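Local coordinates for hemin ABC transporter, periplasmic hemin-binding protein HutB (Vibrio cholerae, PDB 5KHL) that probably binds heme in the periplasm and hands it to a membrane ABC importer for uptake into the cell, at residues A[73-78]-A[97-102]; A[105-110]-A[252-257]; A[150-155]-A[205-210]. One frame throughout, in Å; residues are numbered along the deposited sequence.

Interaction 1. Residues A[73-78]-A[97-102]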
ATOM      1  N   PRO A  73       1.324  24.152 -10.740  1.00 59.46           N
ATOM      2  CA  PRO A  73       0.348  23.070 -10.769  1.00 59.41           C
ATOM      3  C   PRO A  73      -1.060  23.632 -10.609  1.00 64.16           C
ATOM      4  O   PRO A  73      -1.214  24.796 -10.243  1.00 70.27           O
ATOM      5  CB  PRO A  73       0.752  22.214  -9.564  1.00 47.56           C
ATOM      6  CG  PRO A  73       1.243  23.205  -8.594  1.00 48.78           C
ATOM      7  CD  PRO A  73       1.893  24.318  -9.389  1.00 54.53           C
ATOM      8  N   THR A  74      -2.073  22.821 -10.894  1.00 58.87           N
ATOM      9  CA  THR A  74      -3.454  23.213 -10.652  1.00 61.54           C
ATOM     10  C   THR A  74      -4.041  22.396  -9.509  1.00 60.56           C
ATOM     11  O   THR A  74      -4.980  22.823  -8.832  1.00 68.05           O
ATOM     12  CB  THR A  74      -4.291  23.030 -11.901  1.00 64.51           C
ATOM     13  OG1 THR A  74      -4.308  21.641 -12.248  1.00 60.81           O
ATOM     14  CG2 THR A  74      -3.669  23.820 -13.041  1.00 66.38           C
ATOM     15  N   HIS A  75      -3.470  21.217  -9.298  1.00 54.62           N
ATOM     16  CA  HIS A  75      -3.905  20.340  -8.234  1.00 51.65           C
ATOM     17  C   HIS A  75      -2.722  19.785  -7.471  1.00 55.91           C
ATOM     18  O   HIS A  75      -1.652  19.516  -8.044  1.00 46.88           O
ATOM     19  CB  HIS A  75      -4.729  19.184  -8.790  1.00 51.13           C
ATOM     20  CG  HIS A  75      -5.961  19.615  -9.510  1.00 56.12           C
ATOM     21  ND1 HIS A  75      -7.215  19.591  -8.934  1.00 68.92           N
ATOM     22  CD2 HIS A  75      -6.142  20.083 -10.770  1.00 62.56           C
ATOM     23  CE1 HIS A  75      -8.109  20.030  -9.801  1.00 73.31           C
ATOM     24  NE2 HIS A  75      -7.481  20.333 -10.924  1.00 77.65           N
ATOM     25  N   LEU A  76      -2.920  19.641  -6.168  1.00 45.54           N
ATOM     26  CA  LEU A  76      -2.056  18.820  -5.349  1.00 41.77           C
ATOM     27  C   LEU A  76      -2.963  17.800  -4.725  1.00 44.67           C
ATOM     28  O   LEU A  76      -3.866  18.153  -3.960  1.00 48.17           O
ATOM     29  CB  LEU A  76      -1.327  19.614  -4.272  1.00 42.81           C
ATOM     30  CG  LEU A  76      -0.714  18.756  -3.165  1.00 40.30           C
ATOM     31  CD1 LEU A  76       0.419  17.877  -3.701  1.00 41.38           C
ATOM     32  CD2 LEU A  76      -0.216  19.607  -2.028  1.00 45.28           C
ATOM     33  N   ILE A  77      -2.739  16.538  -5.073  1.00 43.24           N
ATOM     34  CA  ILE A  77      -3.585  15.465  -4.613  1.00 41.79           C
ATOM     35  C   ILE A  77      -2.790  14.512  -3.734  1.00 39.02           C
ATOM     36  O   ILE A  77      -1.756  13.987  -4.140  1.00 35.63           O
ATOM     37  CB  ILE A  77      -4.208  14.687  -5.801  1.00 43.29           C
ATOM     38  CG1 ILE A  77      -4.953  15.630  -6.738  1.00 44.70           C
ATOM     39  CG2 ILE A  77      -5.169  13.613  -5.312  1.00 41.84           C
ATOM     40  CD1 ILE A  77      -5.316  14.984  -8.073  1.00 45.49           C
ATOM     41  N   GLY A  78      -3.293  14.253  -2.538  1.00 39.09           N
ATOM     42  CA  GLY A  78      -2.676  13.244  -1.706  1.00 37.29           C
ATOM     43  C   GLY A  78      -3.527  12.884  -0.513  1.00 42.79           C
ATOM     44  O   GLY A  78      -4.705  13.255  -0.441  1.00 41.44           O
ATOM     45  N   GLN A  97      -5.694  23.769  -6.218  1.00 67.86           N
ATOM     46  CA  GLN A  97      -6.630  22.839  -5.584  1.00 69.13           C
ATOM     47  C   GLN A  97      -5.862  21.787  -4.774  1.00 64.68           C
ATOM     48  O   GLN A  97      -5.060  21.017  -5.319  1.00 62.25           O
ATOM     49  CB  GLN A  97      -7.534  22.158  -6.618  1.00 59.16           C
ATOM     50  CG  GLN A  97      -8.890  22.824  -6.831  1.00 83.40           C
ATOM     51  CD  GLN A  97      -9.940  21.856  -7.379  1.00 90.42           C
ATOM     52  OE1 GLN A  97     -10.458  21.000  -6.655  1.00 89.05           O
ATOM     53  NE2 GLN A  97     -10.254  21.989  -8.664  1.00 99.36           N
ATOM     54  N   VAL A  98      -6.105  21.756  -3.468  1.00 56.80           N
ATOM     55  CA  VAL A  98      -5.442  20.781  -2.619  1.00 60.30           C
ATOM     56  C   VAL A  98      -6.448  19.705  -2.201  1.00 59.67           C
ATOM     57  O   VAL A  98      -7.279  19.923  -1.315  1.00 56.68           O
ATOM     58  CB  VAL A  98      -4.793  21.449  -1.381  1.00 61.60           C
ATOM     59  CG1 VAL A  98      -4.090  20.418  -0.528  1.00 56.19           C
ATOM     60  CG2 VAL A  98      -3.797  22.529  -1.813  1.00 64.49           C
ATOM     61  N   ASN A  99      -6.367  18.552  -2.870  1.00 55.90           N
ATOM     62  CA  ASN A  99      -7.310  17.457  -2.668  1.00 58.27           C
ATOM     63  C   ASN A  99      -6.801  16.370  -1.752  1.00 56.81           C
ATOM     64  O   ASN A  99      -5.933  15.582  -2.126  1.00 57.30           O
ATOM     65  CB  ASN A  99      -7.683  16.810  -3.994  1.00 49.87           C
ATOM     66  CG  ASN A  99      -8.169  17.800  -4.991  1.00 61.59           C
ATOM     67  OD1 ASN A  99      -9.241  18.387  -4.823  1.00 76.79           O
ATOM     68  ND2 ASN A  99      -7.388  18.009  -6.046  1.00 58.88           N
ATOM     69  N   VAL A 100      -7.362  16.331  -0.555  1.00 41.84           N
ATOM     70  CA  VAL A 100      -7.153  15.228   0.353  1.00 50.92           C
ATOM     71  C   VAL A 100      -8.097  14.102  -0.054  1.00 53.70           C
ATOM     72  O   VAL A 100      -9.279  14.323  -0.350  1.00 60.08           O
ATOM     73  CB  VAL A 100      -7.379  15.643   1.810  1.00 57.03           C
ATOM     74  CG1 VAL A 100      -7.347  14.408   2.744  1.00 42.57           C
ATOM     75  CG2 VAL A 100      -6.337  16.697   2.206  1.00 44.97           C
ATOM     76  N   ILE A 101      -7.554  12.895  -0.057  1.00 49.99           N
ATOM     77  CA  ILE A 101      -8.141  11.781  -0.762  1.00 39.72           C
ATOM     78  C   ILE A 101      -8.097  10.572   0.175  1.00 38.85           C
ATOM     79  O   ILE A 101      -7.377  10.612   1.167  1.00 39.26           O
ATOM     80  CB  ILE A 101      -7.358  11.580  -2.098  1.00 47.55           C
ATOM     81  CG1 ILE A 101      -8.315  11.559  -3.272  1.00 45.37           C
ATOM     82  CG2 ILE A 101      -6.347  10.414  -2.056  1.00 41.19           C
ATOM     83  CD1 ILE A 101      -8.913  12.893  -3.523  1.00 44.15           C
ATOM     84  N   ASN A 102      -8.851   9.507  -0.115  1.00 48.67           N
ATOM     85  CA  ASN A 102      -8.962   8.367   0.811  1.00 48.78           C
ATOM     86  C   ASN A 102      -7.644   7.647   1.111  1.00 43.76           C
ATOM     87  O   ASN A 102      -6.865   7.405   0.216  1.00 37.50           O
ATOM     88  CB  ASN A 102      -9.961   7.337   0.267  1.00 51.01           C
ATOM     89  CG  ASN A 102     -10.231   6.188   1.257  1.00 54.07           C
ATOM     90  OD1 ASN A 102      -9.441   5.239   1.360  1.00 43.98           O
ATOM     91  ND2 ASN A 102     -11.359   6.274   1.980  1.00 43.04           N
TER

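Interaction 2. Residues A[105-110]-A[252-257]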
ATOM      1  N   SER A 105      -7.407   1.266   4.838  1.00 40.77           N
ATOM      2  CA  SER A 105      -6.931  -0.044   4.460  1.00 40.36           C
ATOM      3  C   SER A 105      -8.064  -0.931   3.909  1.00 48.32           C
ATOM      4  O   SER A 105      -7.884  -2.129   3.722  1.00 47.93           O
ATOM      5  CB  SER A 105      -6.279  -0.700   5.663  1.00 44.11           C
ATOM      6  OG  SER A 105      -7.145  -0.638   6.769  1.00 47.63           O
ATOM      7  N   THR A 106      -9.222  -0.348   3.627  1.00 36.82           N
ATOM      8  CA  THR A 106     -10.358  -1.156   3.202  1.00 37.22           C
ATOM      9  C   THR A 106     -10.554  -1.206   1.693  1.00 34.50           C
ATOM     10  O   THR A 106     -10.227  -0.277   0.983  1.00 32.54           O
ATOM     11  CB  THR A 106     -11.658  -0.643   3.819  1.00 39.54           C
ATOM     12  OG1 THR A 106     -12.077   0.527   3.112  1.00 38.16           O
ATOM     13  CG2 THR A 106     -11.457  -0.319   5.286  1.00 42.86           C
ATOM     14  N   PRO A 107     -11.118  -2.300   1.198  1.00 34.57           N
ATOM     15  CA  PRO A 107     -11.531  -2.318  -0.206  1.00 33.06           C
ATOM     16  C   PRO A 107     -12.456  -1.157  -0.602  1.00 37.33           C
ATOM     17  O   PRO A 107     -12.329  -0.628  -1.707  1.00 50.38           O
ATOM     18  CB  PRO A 107     -12.257  -3.656  -0.328  1.00 34.78           C
ATOM     19  CG  PRO A 107     -11.629  -4.509   0.728  1.00 36.45           C
ATOM     20  CD  PRO A 107     -11.330  -3.600   1.864  1.00 37.02           C
ATOM     21  N   GLN A 108     -13.372  -0.745   0.263  1.00 44.22           N
ATOM     22  CA  GLN A 108     -14.263   0.350  -0.134  1.00 47.04           C
ATOM     23  C   GLN A 108     -13.464   1.648  -0.217  1.00 46.10           C
ATOM     24  O   GLN A 108     -13.816   2.554  -0.975  1.00 43.91           O
ATOM     25  CB  GLN A 108     -15.462   0.497   0.816  1.00 48.36           C
ATOM     26  CG  GLN A 108     -15.140   0.599   2.294  1.00 67.26           C
ATOM     27  CD  GLN A 108     -15.010  -0.759   2.993  1.00 68.74           C
ATOM     28  OE1 GLN A 108     -14.542  -1.756   2.412  1.00 61.74           O
ATOM     29  NE2 GLN A 108     -15.413  -0.796   4.260  1.00 68.47           N
ATOM     30  N   GLY A 109     -12.379   1.716   0.555  1.00 41.25           N
ATOM     31  CA  GLY A 109     -11.498   2.857   0.508  1.00 40.10           C
ATOM     32  C   GLY A 109     -10.952   2.989  -0.907  1.00 37.73           C
ATOM     33  O   GLY A 109     -10.939   4.081  -1.461  1.00 44.85           O
ATOM     34  N   LEU A 110     -10.536   1.867  -1.495  1.00 39.03           N
ATOM     35  CA  LEU A 110     -10.073   1.837  -2.877  1.00 37.60           C
ATOM     36  C   LEU A 110     -11.145   2.291  -3.869  1.00 44.72           C
ATOM     37  O   LEU A 110     -10.867   3.088  -4.758  1.00 45.83           O
ATOM     38  CB  LEU A 110      -9.581   0.427  -3.232  1.00 43.43           C
ATOM     39  CG  LEU A 110      -9.198   0.152  -4.687  1.00 40.24           C
ATOM     40  CD1 LEU A 110      -8.244   1.235  -5.220  1.00 43.63           C
ATOM     41  CD2 LEU A 110      -8.551  -1.228  -4.820  1.00 41.29           C
ATOM     42  N   GLY A 252      -0.724   3.917   1.086  1.00 41.34           N
ATOM     43  CA  GLY A 252      -1.738   4.764   0.498  1.00 41.33           C
ATOM     44  C   GLY A 252      -3.262   4.627   0.623  1.00 40.13           C
ATOM     45  O   GLY A 252      -3.920   5.627   0.338  1.00 75.41           O
ATOM     46  N   GLY A 253      -3.874   3.489   0.976  1.00 45.32           N
ATOM     47  CA  GLY A 253      -3.288   2.193   1.256  1.00 41.67           C
ATOM     48  C   GLY A 253      -3.676   1.017   0.353  1.00 40.30           C
ATOM     49  O   GLY A 253      -2.811   0.545  -0.386  1.00 55.03           O
ATOM     50  N   LEU A 254      -4.914   0.503   0.400  1.00 37.86           N
ATOM     51  CA  LEU A 254      -5.237  -0.679  -0.445  1.00 36.96           C
ATOM     52  C   LEU A 254      -5.488  -0.283  -1.888  1.00 37.23           C
ATOM     53  O   LEU A 254      -6.409   0.462  -2.189  1.00 37.73           O
ATOM     54  CB  LEU A 254      -6.441  -1.473   0.066  1.00 41.55           C
ATOM     55  CG  LEU A 254      -6.688  -2.817  -0.676  1.00 40.71           C
ATOM     56  CD1 LEU A 254      -5.834  -3.974  -0.138  1.00 35.40           C
ATOM     57  CD2 LEU A 254      -8.171  -3.227  -0.711  1.00 36.42           C
ATOM     58  N   GLY A 255      -4.668  -0.797  -2.790  1.00 40.12           N
ATOM     59  CA  GLY A 255      -4.717  -0.355  -4.170  1.00 40.63           C
ATOM     60  C   GLY A 255      -4.621  -1.471  -5.191  1.00 40.38           C
ATOM     61  O   GLY A 255      -4.826  -2.642  -4.865  1.00 39.77           O
ATOM     62  N   LEU A 256      -4.309  -1.096  -6.432  1.00 41.33           N
ATOM     63  CA  LEU A 256      -4.272  -2.041  -7.539  1.00 41.52           C
ATOM     64  C   LEU A 256      -3.106  -3.009  -7.394  1.00 46.53           C
ATOM     65  O   LEU A 256      -3.248  -4.220  -7.634  1.00 46.22           O
ATOM     66  CB  LEU A 256      -4.182  -1.300  -8.865  1.00 43.08           C
ATOM     67  CG  LEU A 256      -5.261  -0.234  -9.079  1.00 48.30           C
ATOM     68  CD1 LEU A 256      -5.161   0.334 -10.485  1.00 45.28           C
ATOM     69  CD2 LEU A 256      -6.668  -0.792  -8.823  1.00 50.85           C
ATOM     70  N   LYS A 257      -1.958  -2.467  -6.992  1.00 48.55           N
ATOM     71  CA  LYS A 257      -0.781  -3.271  -6.656  1.00 53.62           C
ATOM     72  C   LYS A 257      -1.061  -4.243  -5.497  1.00 47.93           C
ATOM     73  O   LYS A 257      -0.605  -5.382  -5.519  1.00 42.93           O
ATOM     74  CB  LYS A 257       0.397  -2.357  -6.302  1.00 63.50           C
ATOM     75  CG  LYS A 257       1.752  -3.050  -6.271  1.00 71.18           C
ATOM     76  CD  LYS A 257       2.164  -3.550  -7.656  1.00 76.62           C
ATOM     77  CE  LYS A 257       2.983  -4.846  -7.569  1.00 72.88           C
ATOM     78  NZ  LYS A 257       4.247  -4.678  -6.812  1.00 62.42           N
TER
HETATM   79  O   HOH W   1      -8.166   1.683   0.795  1.00 38.31           O

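Interaction 3. Residues A[150-155]-A[205-210]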
ATOM      1  N   LYS A 150      -5.515 -20.928   5.913  1.00 55.44           N
ATOM      2  CA  LYS A 150      -4.241 -21.002   6.624  1.00 48.84           C
ATOM      3  C   LYS A 150      -4.009 -19.744   7.452  1.00 45.93           C
ATOM      4  O   LYS A 150      -4.843 -18.850   7.483  1.00 51.15           O
ATOM      5  CB  LYS A 150      -3.087 -21.204   5.652  1.00 50.38           C
ATOM      6  CG  LYS A 150      -2.983 -22.608   5.102  1.00 56.47           C
ATOM      7  CD  LYS A 150      -1.996 -22.656   3.951  1.00 51.05           C
ATOM      8  CE  LYS A 150      -1.726 -24.064   3.486  1.00 54.40           C
ATOM      9  NZ  LYS A 150      -0.849 -24.062   2.271  1.00 61.47           N
ATOM     10  N   LYS A 151      -2.869 -19.680   8.128  1.00 53.06           N
ATOM     11  CA  LYS A 151      -2.551 -18.538   8.982  1.00 50.51           C
ATOM     12  C   LYS A 151      -1.338 -17.817   8.428  1.00 44.16           C
ATOM     13  O   LYS A 151      -0.344 -18.446   8.097  1.00 51.56           O
ATOM     14  CB  LYS A 151      -2.314 -18.983  10.430  1.00 57.03           C
ATOM     15  CG  LYS A 151      -3.579 -19.461  11.129  1.00 47.28           C
ATOM     16  CD  LYS A 151      -3.280 -20.116  12.460  1.00 52.57           C
ATOM     17  CE  LYS A 151      -2.812 -21.555  12.293  1.00 60.23           C
ATOM     18  NZ  LYS A 151      -2.882 -22.309  13.592  1.00 68.12           N
ATOM     19  N   VAL A 152      -1.451 -16.498   8.307  1.00 47.82           N
ATOM     20  CA  VAL A 152      -0.443 -15.648   7.678  1.00 53.34           C
ATOM     21  C   VAL A 152      -0.225 -14.393   8.516  1.00 54.75           C
ATOM     22  O   VAL A 152      -1.182 -13.704   8.879  1.00 55.04           O
ATOM     23  CB  VAL A 152      -0.859 -15.222   6.234  1.00 49.45           C
ATOM     24  CG1 VAL A 152       0.080 -14.120   5.678  1.00 42.92           C
ATOM     25  CG2 VAL A 152      -0.876 -16.426   5.305  1.00 52.29           C
ATOM     26  N   LEU A 153       1.032 -14.094   8.820  1.00 45.74           N
ATOM     27  CA  LEU A 153       1.360 -12.841   9.486  1.00 44.68           C
ATOM     28  C   LEU A 153       2.205 -11.976   8.587  1.00 44.97           C
ATOM     29  O   LEU A 153       3.032 -12.476   7.815  1.00 46.88           O
ATOM     30  CB  LEU A 153       2.119 -13.073  10.795  1.00 51.46           C
ATOM     31  CG  LEU A 153       1.419 -13.645  12.025  1.00 55.42           C
ATOM     32  CD1 LEU A 153       2.490 -14.004  13.050  1.00 57.96           C
ATOM     33  CD2 LEU A 153       0.399 -12.672  12.605  1.00 48.96           C
ATOM     34  N   PHE A 154       2.012 -10.669   8.711  1.00 42.43           N
ATOM     35  CA  PHE A 154       2.931  -9.728   8.119  1.00 45.21           C
ATOM     36  C   PHE A 154       3.830  -9.132   9.201  1.00 42.10           C
ATOM     37  O   PHE A 154       3.345  -8.568  10.176  1.00 42.13           O
ATOM     38  CB  PHE A 154       2.191  -8.619   7.381  1.00 38.57           C
ATOM     39  CG  PHE A 154       3.107  -7.597   6.778  1.00 39.42           C
ATOM     40  CD1 PHE A 154       3.568  -7.745   5.492  1.00 39.56           C
ATOM     41  CD2 PHE A 154       3.528  -6.503   7.515  1.00 40.55           C
ATOM     42  CE1 PHE A 154       4.418  -6.801   4.946  1.00 40.74           C
ATOM     43  CE2 PHE A 154       4.369  -5.567   6.982  1.00 41.79           C
ATOM     44  CZ  PHE A 154       4.812  -5.707   5.697  1.00 41.96           C
ATOM     45  N   LEU A 155       5.140  -9.262   9.011  1.00 43.58           N
ATOM     46  CA  LEU A 155       6.116  -8.722   9.954  1.00 46.09           C
ATOM     47  C   LEU A 155       6.825  -7.494   9.392  1.00 54.17           C
ATOM     48  O   LEU A 155       7.333  -7.491   8.263  1.00 47.38           O
ATOM     49  CB  LEU A 155       7.161  -9.776  10.336  1.00 48.59           C
ATOM     50  CG  LEU A 155       6.678 -11.024  11.074  1.00 53.65           C
ATOM     51  CD1 LEU A 155       7.854 -11.923  11.352  1.00 51.47           C
ATOM     52  CD2 LEU A 155       5.932 -10.682  12.360  1.00 48.21           C
ATOM     53  N   PRO A 205       2.021 -18.998  12.590  1.00 57.95           N
ATOM     54  CA  PRO A 205       1.791 -18.684  11.174  1.00 55.96           C
ATOM     55  C   PRO A 205       2.298 -19.780  10.232  1.00 56.14           C
ATOM     56  O   PRO A 205       3.342 -20.387  10.491  1.00 60.14           O
ATOM     57  CB  PRO A 205       2.591 -17.392  10.968  1.00 48.51           C
ATOM     58  CG  PRO A 205       3.673 -17.457  12.004  1.00 50.75           C
ATOM     59  CD  PRO A 205       3.020 -18.093  13.198  1.00 51.67           C
ATOM     60  N   ASP A 206       1.552 -20.037   9.163  1.00 52.86           N
ATOM     61  CA  ASP A 206       1.986 -20.947   8.107  1.00 50.52           C
ATOM     62  C   ASP A 206       2.871 -20.202   7.119  1.00 58.99           C
ATOM     63  O   ASP A 206       3.766 -20.776   6.479  1.00 65.90           O
ATOM     64  CB  ASP A 206       0.778 -21.544   7.394  1.00 53.21           C
ATOM     65  CG  ASP A 206      -0.141 -22.293   8.341  1.00 58.54           C
ATOM     66  OD1 ASP A 206       0.297 -23.326   8.884  1.00 65.84           O
ATOM     67  OD2 ASP A 206      -1.294 -21.856   8.539  1.00 52.22           O
ATOM     68  N   MET A 207       2.624 -18.905   7.007  1.00 49.23           N
ATOM     69  CA  MET A 207       3.407 -18.079   6.117  1.00 53.75           C
ATOM     70  C   MET A 207       3.672 -16.728   6.744  1.00 45.31           C
ATOM     71  O   MET A 207       2.783 -16.106   7.329  1.00 43.59           O
ATOM     72  CB  MET A 207       2.686 -17.906   4.774  1.00 53.87           C
ATOM     73  CG  MET A 207       3.426 -16.990   3.798  1.00 53.87           C
ATOM     74  SD  MET A 207       2.474 -16.612   2.312  1.00 45.45           S
ATOM     75  CE  MET A 207       2.871 -18.034   1.299  1.00 46.68           C
ATOM     76  N   VAL A 208       4.896 -16.259   6.611  1.00 42.49           N
ATOM     77  CA  VAL A 208       5.178 -14.913   7.054  1.00 48.34           C
ATOM     78  C   VAL A 208       5.478 -14.031   5.837  1.00 50.65           C
ATOM     79  O   VAL A 208       6.231 -14.419   4.943  1.00 42.77           O
ATOM     80  CB  VAL A 208       6.330 -14.908   8.068  1.00 44.16           C
ATOM     81  CG1 VAL A 208       6.817 -13.493   8.351  1.00 44.16           C
ATOM     82  CG2 VAL A 208       5.883 -15.616   9.342  1.00 44.59           C
ATOM     83  N   LEU A 209       4.842 -12.863   5.788  1.00 41.50           N
ATOM     84  CA  LEU A 209       5.139 -11.858   4.768  1.00 44.62           C
ATOM     85  C   LEU A 209       6.051 -10.774   5.363  1.00 45.60           C
ATOM     86  O   LEU A 209       5.892 -10.416   6.534  1.00 42.35           O
ATOM     87  CB  LEU A 209       3.850 -11.236   4.229  1.00 38.67           C
ATOM     88  CG  LEU A 209       2.782 -12.182   3.678  1.00 46.76           C
ATOM     89  CD1 LEU A 209       1.546 -11.403   3.198  1.00 35.71           C
ATOM     90  CD2 LEU A 209       3.359 -13.063   2.563  1.00 39.27           C
ATOM     91  N   VAL A 210       6.992 -10.241   4.579  1.00 48.07           N
ATOM     92  CA  VAL A 210       7.958  -9.314   5.172  1.00 57.01           C
ATOM     93  C   VAL A 210       8.000  -7.921   4.568  1.00 68.85           C
ATOM     94  O   VAL A 210       7.955  -7.755   3.353  1.00 47.13           O
ATOM     95  CB  VAL A 210       9.374  -9.890   5.135  1.00 51.16           C
ATOM     96  CG1 VAL A 210      10.404  -8.789   4.969  1.00 53.61           C
ATOM     97  CG2 VAL A 210       9.641 -10.662   6.416  1.00 53.85           C
TER

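Interaction 1. Residues A[73-78]-A[97-102]
His75 and Asn99 meet across two neighbouring parallel strands, 75-78 and 97-100, the ends of a beta-alpha-beta unit whose connecting helix is 85-93; strand 97-100 is one of the two edge strands of its parallel sheet within the chain. The strand axes lie 4.6 Å apart and diverge by 11°. Backbone bonds alternate in the parallel manner: Gln97 N gives to Thr74 O, Leu76 N to Gln97 O at 2.7 Å, Asn99 N to Leu76 O and Gly78 N to Asn99 O. Past the paired residues Ile101 N reaches Gly78 O only weakly.

Apolar packing differs on the two faces. Leu76 CD2 stands 4.2 Å from Val98 CG1 on the face that helix 85-93 covers. On the other, Ile77 CG2 lies 4.2 Å from Ile101 CD1, and Ile120 of helix 107-120 touches both His75 and Ile77.

The polar side-chain contacts share that second face. Gln97 runs alongside His75 with its amide turned 54° from the ring. Asn99 is more nearly coplanar with the imidazole, 25° apart, and its ND2 donates to His75 ND1 at 3.3 Å, arriving at the ring edge in plane.

Interaction 2. Residues A[105-110]-A[252-257]
Leu254 and Leu110 mesh with the opposite segment where the N-terminal turns of helices 107-120 and 256-269 come together, each helix preceded by its N-cap, Thr106 and Gly255. Packing and one water join the two segments, which bury 274 Å² between them. The centre of the contact lies about 7 Å from the centre of the chain, and it joins the starts of two helices whose segments are 142 residues apart at their closest ends.

Leu254 can be followed outward. Its CB sits over the backbone of the loop before helix 107-120, 4.0 Å from Ser105 O. CG stands anti to the backbone N (chi1 -172°), which directs the branch across to the first turn of that helix. There CD2 does most of the touching: it lies 3.5 Å from Pro107 CA and also meets the proline ring obliquely, 4.0 Å from Pro107 CG. Thr174 and Ile175 of helix 171-178 also touch this side chain.

Leu110 returns the contact from one turn further along. Its CB approaches Leu254 O at 3.3 Å, a packing contact rather than a hydrogen bond, while CD2 lies near Gly255 C. CD1 extends to Leu256 CD2, with Leu29 of helix 24-32 and Val134 of helix 125-143 touching both leucines.

Polar groups at the helix starts have partners of their own. Glu28 receives the N-H groups of Leu256 and Lys257, and Thr106 OG1 caps helix 107-120 by accepting from Gly109 N at 2.8 Å. One water donates to Thr106 O at 2.9 Å and accepts only a weak, 3.5 Å bond from Leu254 N.

Interaction 3. Residues A[150-155]-A[205-210]
Across the Val152-Met207 to Leu155-Val210 pairs, strands 152-155 and 207-210 run parallel, with axes 4.6 Å apart and a 26° angle that records the twist of the sheet. They are adjacent members of a five-stranded mixed sheet. Leu153 N gives to Met207 O, Leu209 N to Leu153 O at 2.7 Å and Leu155 N to Leu209 O; the last two are nearly straight.

The side chains sort by face. Val152, Phe154, Met207 and Leu209 share one, where helix 256-269 packs through Ile265 and Leu269. Val152 and Met207 stand side by side, CG2 against CB, and Val152 CG1 meets Leu209 CG at 3.9 Å. With chi1 at 179° the ring of Phe154 swings away from its own backbone N and crosses Leu209 at about a right angle, bringing CD1 to 3.7 Å from Leu209 CB. The opposite face holds Leu153, Leu155, Val208 and Val210. Leu155 CD1 presses on Val208 CG1 at 3.5 Å, and Leu153 CD1 reaches Pro205 CG at 3.8 Å, before the strand proper.

At the entry to the pair, Lys151 O accepts from two donors, Met207 N in the carbonyl plane and Asp206 N tilted 35° from it. Asp206 OD2 in turn accepts from Lys151 N at 2.7 Å through its anti lone pair. The Lys150 and Lys151 ammonium groups do not touch this carboxylate; Lys150 NZ is bonded to Leu269 O.

The aspartate therefore serves the backbone rather than a salt bridge: its side chain and main-chain N pair with the backbone N and O of Lys151. The two nearby lysines would probably still favour its negative charge electrostatically.

Interactions 1 and 3 are strand pairs in separate sheets on opposite sides of the chain's centre; their centres lie about 36 Å apart and their nearest atoms about 18 Å. Interaction 2 sits between these sheets, its centre about 18 Å from that of interaction 1 and 20 Å from that of interaction 3. It touches interaction 1, where Asn102 OD1 packs 3.3 Å from Gly109 CA, but stays about 11 Å from interaction 3 by nearest atoms. Helix 256-269 starts in interaction 2 and later covers one face of interaction 3. Two lobes joined centrally are consistent with a periplasmic binding protein, whose ligand generally binds between lobes.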